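Local atomic coordinates of glycerol-3-phosphate dehydrogenase [NAD(+)] 1 (Saccharomyces cerevisiae, PDB entry 4FGW), a protein that catalyses the NAD-dependent interconversion of dihydroxyacetone phosphate and glycerol 3-phosphate, driving glycerol accumulation when yeast cells face hyperosmotic stress. Residues V229-C241 with F284-G298. Sequence-based numbering, arbitrary orientation.
Sequences VSVIEDVAGISIC and FPESREETYYQESAG
Where the last strand of the Rossmann-type sheet, 227-232, gives way to the long helix 235-257, the N-cap carboxylate of Asp-234 locks onto the loop and helix of 284-298. The capping bond runs from Gly-237 N to Asp-234 OD1 (2.9 Å, 164° at the hydrogen). Three donors of the other segment converge on Asp-234 OD2: Arg-288 N at 2.8 Å from above the carboxylate plane, Ser-287 OG on the syn lone pair, and Thr-291 OG1 on the anti side, close to the carboxylate plane. With CG anti to the backbone N (chi1 -167°), the carboxylate is directed into this group, and so many donors probably keep it ionised. Ser-287 OG also accepts from Tyr-292 OH at 2.9 Å, a second-shell bond that ties the ring to the cap.

Along the strand, Ser-230 OG donates to Glu-295 OE1 over 2.7 Å, on the syn side and tilted out of plane; Ile-232 CG2 rests against Glu-295 OE2, while its CD1 meets the methyl of Thr-291. Deeper, Tyr-292 OH lies 3.4 Å from Gly-237 CA. Cys-241 SG approaches obliquely, 4.5 Å from the centroid of the Tyr-292 ring, and Ala-297 CB packs on Ile-238 CB at 3.5 Å. The axes of the short segments 235-241 and 289-294 approach to 8.9 Å, at a signed crossing angle of -46°. Tyr-293 stacks on Tyr-293 of the second subunit. The side chains of Cys-241 and Lys-245, the probable proton acceptor, are about 6 Å apart. Running from edge strand 227-232 into helix 235-257, this capped strand-to-helix junction marks the border between the Rossmann-type sheet and the helical C-terminal part of the dehydrogenase fold.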
ATOM      1  N   VAL A 229      -7.665  -9.804  14.050  1.00 43.27           N
ATOM      2  CA  VAL A 229      -7.185  -8.796  14.981  1.00 43.55           C
ATOM      3  C   VAL A 229      -5.697  -8.937  15.259  1.00 50.37           C
ATOM      4  O   VAL A 229      -5.217 -10.033  15.555  1.00 51.64           O
ATOM      5  CB  VAL A 229      -8.055  -8.768  16.287  1.00 48.71           C
ATOM      6  CG1 VAL A 229      -7.420  -7.937  17.398  1.00 48.45           C
ATOM      7  CG2 VAL A 229      -9.463  -8.259  15.989  1.00 48.04           C
ATOM      8  N   SER A 230      -4.974  -7.814  15.164  1.00 47.58           N
ATOM      9  CA  SER A 230      -3.562  -7.719  15.519  1.00 48.07           C
ATOM     10  C   SER A 230      -3.493  -6.733  16.689  1.00 52.52           C
ATOM     11  O   SER A 230      -3.976  -5.608  16.566  1.00 52.15           O
ATOM     12  CB  SER A 230      -2.736  -7.223  14.340  1.00 50.24           C
ATOM     13  OG  SER A 230      -1.421  -6.897  14.758  1.00 60.30           O
ATOM     14  N   VAL A 231      -2.954  -7.173  17.830  1.00 51.02           N
ATOM     15  CA  VAL A 231      -2.844  -6.354  19.037  1.00 52.46           C
ATOM     16  C   VAL A 231      -1.421  -5.826  19.212  1.00 58.68           C
ATOM     17  O   VAL A 231      -0.466  -6.602  19.244  1.00 59.16           O
ATOM     18  CB  VAL A 231      -3.378  -7.035  20.329  1.00 57.94           C
ATOM     19  CG1 VAL A 231      -3.609  -6.002  21.432  1.00 59.08           C
ATOM     20  CG2 VAL A 231      -4.658  -7.812  20.056  1.00 56.93           C
ATOM     21  N   ILE A 232      -1.293  -4.495  19.313  1.00 56.14           N
ATOM     22  CA  ILE A 232      -0.014  -3.794  19.479  1.00 56.76           C
ATOM     23  C   ILE A 232      -0.093  -2.784  20.634  1.00 63.76           C
ATOM     24  O   ILE A 232      -1.126  -2.694  21.301  1.00 65.45           O
ATOM     25  CB  ILE A 232       0.470  -3.147  18.138  1.00 56.98           C
ATOM     26  CG1 ILE A 232      -0.524  -2.080  17.612  1.00 55.13           C
ATOM     27  CG2 ILE A 232       0.786  -4.219  17.080  1.00 55.14           C
ATOM     28  CD1 ILE A 232       0.067  -1.034  16.696  1.00 53.50           C
ATOM     29  N   GLU A 233       0.989  -2.025  20.856  1.00 61.27           N
ATOM     30  CA  GLU A 233       1.080  -0.997  21.898  1.00 63.33           C
ATOM     31  C   GLU A 233       0.812   0.406  21.348  1.00 66.17           C
ATOM     32  O   GLU A 233       0.156   1.203  22.012  1.00 66.87           O
ATOM     33  CB  GLU A 233       2.470  -1.023  22.558  1.00 67.42           C
ATOM     34  CG  GLU A 233       2.655  -2.140  23.566  1.00 80.55           C
ATOM     35  CD  GLU A 233       3.432  -1.720  24.796  1.00111.47           C
ATOM     36  OE1 GLU A 233       4.664  -1.941  24.818  1.00119.49           O
ATOM     37  OE2 GLU A 233       2.816  -1.155  25.730  1.00101.63           O
ATOM     38  N   ASP A 234       1.344   0.704  20.147  1.00 60.55           N
ATOM     39  CA  ASP A 234       1.293   2.009  19.494  1.00 59.17           C
ATOM     40  C   ASP A 234      -0.107   2.581  19.218  1.00 62.64           C
ATOM     41  O   ASP A 234      -0.620   2.493  18.097  1.00 61.03           O
ATOM     42  CB  ASP A 234       2.235   2.031  18.271  1.00 59.18           C
ATOM     43  CG  ASP A 234       2.531   3.397  17.671  1.00 63.17           C
ATOM     44  OD1 ASP A 234       2.141   4.417  18.280  1.00 63.93           O
ATOM     45  OD2 ASP A 234       3.154   3.442  16.591  1.00 62.66           O
ATOM     46  N   VAL A 235      -0.703   3.206  20.262  1.00 60.52           N
ATOM     47  CA  VAL A 235      -2.012   3.871  20.228  1.00 58.74           C
ATOM     48  C   VAL A 235      -1.940   5.114  19.322  1.00 64.65           C
ATOM     49  O   VAL A 235      -2.883   5.378  18.578  1.00 62.44           O
ATOM     50  CB  VAL A 235      -2.559   4.188  21.662  1.00 63.33           C
ATOM     51  CG1 VAL A 235      -3.830   5.030  21.616  1.00 62.37           C
ATOM     52  CG2 VAL A 235      -2.801   2.909  22.459  1.00 63.16           C
ATOM     53  N   ALA A 236      -0.825   5.862  19.375  1.00 64.60           N
ATOM     54  CA  ALA A 236      -0.627   7.064  18.562  1.00 65.17           C
ATOM     55  C   ALA A 236      -0.607   6.766  17.042  1.00 67.77           C
ATOM     56  O   ALA A 236      -1.349   7.413  16.298  1.00 67.10           O
ATOM     57  CB  ALA A 236       0.645   7.775  18.987  1.00 68.91           C
ATOM     58  N   GLY A 237       0.197   5.777  16.620  1.00 63.58           N
ATOM     59  CA  GLY A 237       0.351   5.358  15.224  1.00 61.45           C
ATOM     60  C   GLY A 237      -0.947   4.987  14.538  1.00 65.19           C
ATOM     61  O   GLY A 237      -1.272   5.550  13.487  1.00 64.11           O
ATOM     62  N   ILE A 238      -1.718   4.113  15.148  1.00 62.90           N
ATOM     63  CA  ILE A 238      -2.977   3.715  14.561  1.00 61.54           C
ATOM     64  C   ILE A 238      -4.024   4.819  14.467  1.00 63.47           C
ATOM     65  O   ILE A 238      -4.833   4.811  13.570  1.00 62.23           O
ATOM     66  CB  ILE A 238      -3.487   2.429  15.199  1.00 66.21           C
ATOM     67  CG1 ILE A 238      -4.622   2.651  16.174  1.00 65.55           C
ATOM     68  CG2 ILE A 238      -2.401   1.813  15.947  1.00 70.64           C
ATOM     69  CD1 ILE A 238      -5.206   1.374  16.658  1.00 70.36           C
ATOM     70  N   SER A 239      -3.949   5.786  15.366  1.00 60.25           N
ATOM     71  CA  SER A 239      -4.825   6.963  15.399  1.00 60.42           C
ATOM     72  C   SER A 239      -4.587   8.019  14.327  1.00 64.64           C
ATOM     73  O   SER A 239      -5.554   8.529  13.760  1.00 63.36           O
ATOM     74  CB  SER A 239      -4.793   7.610  16.779  1.00 63.71           C
ATOM     75  OG  SER A 239      -5.022   6.645  17.791  1.00 68.26           O
ATOM     76  N   ILE A 240      -3.324   8.379  14.076  1.00 63.04           N
ATOM     77  CA  ILE A 240      -3.009   9.411  13.088  1.00 64.50           C
ATOM     78  C   ILE A 240      -3.327   9.015  11.649  1.00 66.29           C
ATOM     79  O   ILE A 240      -3.755   9.861  10.863  1.00 66.32           O
ATOM     80  CB  ILE A 240      -1.639  10.107  13.301  1.00 70.74           C
ATOM     81  CG1 ILE A 240      -0.471   9.208  12.927  1.00 70.71           C
ATOM     82  CG2 ILE A 240      -1.492  10.690  14.727  1.00 74.33           C
ATOM     83  CD1 ILE A 240       0.354   9.830  11.939  1.00 82.62           C
ATOM     84  N   CYS A 241      -3.176   7.710  11.336  1.00 61.76           N
ATOM     85  CA  CYS A 241      -3.479   7.102  10.039  1.00 59.15           C
ATOM     86  C   CYS A 241      -4.945   7.323   9.656  1.00 57.83           C
ATOM     87  O   CYS A 241      -5.208   7.721   8.529  1.00 55.81           O
ATOM     88  CB  CYS A 241      -3.142   5.616  10.057  1.00 59.01           C
ATOM     89  SG  CYS A 241      -1.380   5.242  10.221  1.00 64.66           S
ATOM     90  N   PHE A 284       4.386  12.521  17.746  1.00 83.89           N
ATOM     91  CA  PHE A 284       4.186  11.483  18.756  1.00 83.53           C
ATOM     92  C   PHE A 284       5.361  10.514  18.813  1.00 91.53           C
ATOM     93  O   PHE A 284       5.198   9.317  18.885  1.00 88.96           O
ATOM     94  CB  PHE A 284       2.917  10.701  18.480  1.00 80.79           C
ATOM     95  CG  PHE A 284       1.680  11.526  18.501  1.00 82.29           C
ATOM     96  CD1 PHE A 284       0.829  11.480  19.573  1.00 86.08           C
ATOM     97  CD2 PHE A 284       1.357  12.332  17.443  1.00 83.21           C
ATOM     98  CE1 PHE A 284      -0.306  12.226  19.593  1.00 87.34           C
ATOM     99  CE2 PHE A 284       0.224  13.073  17.466  1.00 86.49           C
ATOM    100  CZ  PHE A 284      -0.609  13.020  18.542  1.00 85.73           C
ATOM    101  N   PRO A 285       6.551  11.070  18.789  1.00 93.80           N
ATOM    102  CA  PRO A 285       7.804  10.327  18.757  1.00 94.26           C
ATOM    103  C   PRO A 285       7.838   8.972  19.428  1.00100.93           C
ATOM    104  O   PRO A 285       8.782   8.258  19.173  1.00104.72           O
ATOM    105  CB  PRO A 285       8.769  11.264  19.486  1.00100.05           C
ATOM    106  CG  PRO A 285       8.051  12.568  19.594  1.00107.43           C
ATOM    107  CD  PRO A 285       6.633  12.217  19.692  1.00100.38           C
ATOM    108  N   GLU A 286       6.891   8.612  20.268  1.00 94.73           N
ATOM    109  CA  GLU A 286       6.921   7.269  20.806  1.00 92.07           C
ATOM    110  C   GLU A 286       6.261   6.301  19.827  1.00 88.55           C
ATOM    111  O   GLU A 286       5.976   5.158  20.143  1.00 86.85           O
ATOM    112  CB  GLU A 286       6.233   7.219  22.154  1.00 95.90           C
ATOM    113  CG  GLU A 286       6.958   7.984  23.228  1.00106.23           C
ATOM    114  CD  GLU A 286       8.139   7.236  23.787  1.00130.13           C
ATOM    115  OE1 GLU A 286       7.992   6.635  24.864  1.00135.93           O
ATOM    116  OE2 GLU A 286       9.216   7.258  23.164  1.00115.17           O
ATOM    117  N   SER A 287       6.023   6.776  18.622  1.00 80.23           N
ATOM    118  CA  SER A 287       5.337   5.998  17.625  1.00 74.47           C
ATOM    119  C   SER A 287       6.304   5.168  16.826  1.00 75.49           C
ATOM    120  O   SER A 287       7.352   5.658  16.449  1.00 76.65           O
ATOM    121  CB  SER A 287       4.616   6.929  16.690  1.00 75.23           C
ATOM    122  OG  SER A 287       3.499   6.298  16.175  1.00 78.73           O
ATOM    123  N   ARG A 288       5.941   3.922  16.541  1.00 67.82           N
ATOM    124  CA  ARG A 288       6.848   3.038  15.822  1.00 65.54           C
ATOM    125  C   ARG A 288       6.551   3.118  14.338  1.00 64.95           C
ATOM    126  O   ARG A 288       5.383   3.104  13.959  1.00 61.44           O
ATOM    127  CB  ARG A 288       6.683   1.597  16.330  1.00 64.25           C
ATOM    128  CG  ARG A 288       7.013   1.436  17.815  1.00 75.41           C
ATOM    129  CD  ARG A 288       6.956  -0.005  18.275  1.00 83.50           C
ATOM    130  NE  ARG A 288       8.109  -0.775  17.804  1.00 90.56           N
ATOM    131  CZ  ARG A 288       8.026  -1.863  17.045  1.00 97.41           C
ATOM    132  NH1 ARG A 288       6.841  -2.333  16.670  1.00 79.18           N
ATOM    133  NH2 ARG A 288       9.127  -2.498  16.665  1.00 82.26           N
ATOM    134  N   GLU A 289       7.604   3.198  13.492  1.00 62.35           N
ATOM    135  CA  GLU A 289       7.483   3.214  12.024  1.00 59.86           C
ATOM    136  C   GLU A 289       6.725   1.979  11.552  1.00 59.04           C
ATOM    137  O   GLU A 289       5.914   2.074  10.636  1.00 57.21           O
ATOM    138  CB  GLU A 289       8.870   3.211  11.362  1.00 63.35           C
ATOM    139  CG  GLU A 289       9.484   4.582  11.206  1.00 78.90           C
ATOM    140  CD  GLU A 289      10.689   4.685  10.288  1.00110.06           C
ATOM    141  OE1 GLU A 289      10.546   4.402   9.075  1.00100.15           O
ATOM    142  OE2 GLU A 289      11.759   5.120  10.772  1.00111.17           O
ATOM    143  N   GLU A 290       6.988   0.831  12.214  1.00 54.86           N
ATOM    144  CA  GLU A 290       6.433  -0.501  11.993  1.00 52.57           C
ATOM    145  C   GLU A 290       4.923  -0.506  11.904  1.00 55.03           C
ATOM    146  O   GLU A 290       4.374  -1.121  11.000  1.00 53.83           O
ATOM    147  CB  GLU A 290       6.912  -1.470  13.093  1.00 55.57           C
ATOM    148  CG  GLU A 290       8.356  -1.930  12.932  1.00 62.78           C
ATOM    149  CD  GLU A 290       9.445  -0.995  13.435  1.00 83.07           C
ATOM    150  OE1 GLU A 290      10.629  -1.391  13.354  1.00 76.09           O
ATOM    151  OE2 GLU A 290       9.126   0.120  13.913  1.00 75.35           O
ATOM    152  N   THR A 291       4.259   0.219  12.811  1.00 51.71           N
ATOM    153  CA  THR A 291       2.804   0.362  12.902  1.00 49.13           C
ATOM    154  C   THR A 291       2.188   0.791  11.569  1.00 49.89           C
ATOM    155  O   THR A 291       1.185   0.220  11.142  1.00 47.48           O
ATOM    156  CB  THR A 291       2.479   1.366  14.037  1.00 51.90           C
ATOM    157  OG1 THR A 291       3.123   0.930  15.235  1.00 52.21           O
ATOM    158  CG2 THR A 291       0.995   1.535  14.277  1.00 44.46           C
ATOM    159  N   TYR A 292       2.805   1.786  10.921  1.00 47.39           N
ATOM    160  CA  TYR A 292       2.337   2.375   9.670  1.00 46.04           C
ATOM    161  C   TYR A 292       2.360   1.433   8.461  1.00 47.82           C
ATOM    162  O   TYR A 292       1.427   1.468   7.662  1.00 46.77           O
ATOM    163  CB  TYR A 292       3.086   3.681   9.387  1.00 49.10           C
ATOM    164  CG  TYR A 292       2.975   4.677  10.519  1.00 53.74           C
ATOM    165  CD1 TYR A 292       1.896   5.547  10.601  1.00 55.89           C
ATOM    166  CD2 TYR A 292       3.942   4.741  11.518  1.00 57.07           C
ATOM    167  CE1 TYR A 292       1.769   6.445  11.657  1.00 58.95           C
ATOM    168  CE2 TYR A 292       3.831   5.642  12.576  1.00 59.93           C
ATOM    169  CZ  TYR A 292       2.741   6.493  12.640  1.00 66.25           C
ATOM    170  OH  TYR A 292       2.614   7.385  13.674  1.00 68.71           O
ATOM    171  N   TYR A 293       3.395   0.589   8.334  1.00 44.11           N
ATOM    172  CA  TYR A 293       3.493  -0.341   7.206  1.00 43.22           C
ATOM    173  C   TYR A 293       3.140  -1.798   7.517  1.00 46.75           C
ATOM    174  O   TYR A 293       2.895  -2.554   6.586  1.00 46.60           O
ATOM    175  CB  TYR A 293       4.847  -0.213   6.484  1.00 45.23           C
ATOM    176  CG  TYR A 293       6.044  -0.675   7.289  1.00 47.28           C
ATOM    177  CD1 TYR A 293       6.743   0.208   8.103  1.00 50.56           C
ATOM    178  CD2 TYR A 293       6.514  -1.985   7.191  1.00 47.67           C
ATOM    179  CE1 TYR A 293       7.862  -0.206   8.824  1.00 52.92           C
ATOM    180  CE2 TYR A 293       7.622  -2.413   7.922  1.00 49.89           C
ATOM    181  CZ  TYR A 293       8.298  -1.518   8.729  1.00 57.54           C
ATOM    182  OH  TYR A 293       9.395  -1.931   9.443  1.00 60.38           O
ATOM    183  N   GLN A 294       3.106  -2.196   8.807  1.00 43.47           N
ATOM    184  CA  GLN A 294       2.786  -3.575   9.215  1.00 42.04           C
ATOM    185  C   GLN A 294       1.328  -3.788   9.585  1.00 45.23           C
ATOM    186  O   GLN A 294       0.866  -4.927   9.541  1.00 44.43           O
ATOM    187  CB  GLN A 294       3.631  -4.009  10.423  1.00 44.75           C
ATOM    188  CG  GLN A 294       5.130  -4.107  10.172  1.00 50.12           C
ATOM    189  CD  GLN A 294       5.908  -4.659  11.346  1.00 65.99           C
ATOM    190  OE1 GLN A 294       7.041  -5.111  11.191  1.00 63.91           O
ATOM    191  NE2 GLN A 294       5.345  -4.630  12.549  1.00 57.65           N
ATOM    192  N   GLU A 295       0.617  -2.719  10.012  1.00 42.12           N
ATOM    193  CA  GLU A 295      -0.747  -2.848  10.528  1.00 40.89           C
ATOM    194  C   GLU A 295      -1.878  -2.399   9.615  1.00 44.36           C
ATOM    195  O   GLU A 295      -1.682  -1.549   8.733  1.00 43.89           O
ATOM    196  CB  GLU A 295      -0.867  -2.210  11.938  1.00 43.31           C
ATOM    197  CG  GLU A 295       0.196  -2.656  12.944  1.00 48.72           C
ATOM    198  CD  GLU A 295       0.286  -4.134  13.269  1.00 51.78           C
ATOM    199  OE1 GLU A 295      -0.741  -4.837  13.152  1.00 46.27           O
ATOM    200  OE2 GLU A 295       1.379  -4.589  13.672  1.00 48.82           O
ATOM    201  N   SER A 296      -3.080  -2.981   9.853  1.00 39.62           N
ATOM    202  CA  SER A 296      -4.314  -2.679   9.132  1.00 38.18           C
ATOM    203  C   SER A 296      -4.640  -1.189   9.213  1.00 42.36           C
ATOM    204  O   SER A 296      -5.020  -0.583   8.214  1.00 40.00           O
ATOM    205  CB  SER A 296      -5.472  -3.509   9.683  1.00 40.43           C
ATOM    206  OG  SER A 296      -6.652  -3.300   8.921  1.00 44.63           O
ATOM    207  N   ALA A 297      -4.450  -0.603  10.403  1.00 41.83           N
ATOM    208  CA  ALA A 297      -4.679   0.808  10.698  1.00 42.42           C
ATOM    209  C   ALA A 297      -3.823   1.721   9.814  1.00 47.18           C
ATOM    210  O   ALA A 297      -4.277   2.806   9.460  1.00 48.16           O
ATOM    211  CB  ALA A 297      -4.374   1.072  12.152  1.00 44.59           C
ATOM    212  N   GLY A 298      -2.626   1.252   9.450  1.00 42.65           N
ATOM    213  CA  GLY A 298      -1.684   1.971   8.609  1.00 41.90           C
ATOM    214  C   GLY A 298      -1.934   1.786   7.130  1.00 42.47           C
ATOM    215  O   GLY A 298      -2.959   2.235   6.616  1.00 40.64           O
TER
HETATM  216  O   HOH W   1      -3.643   5.229   6.886  1.00 68.21           O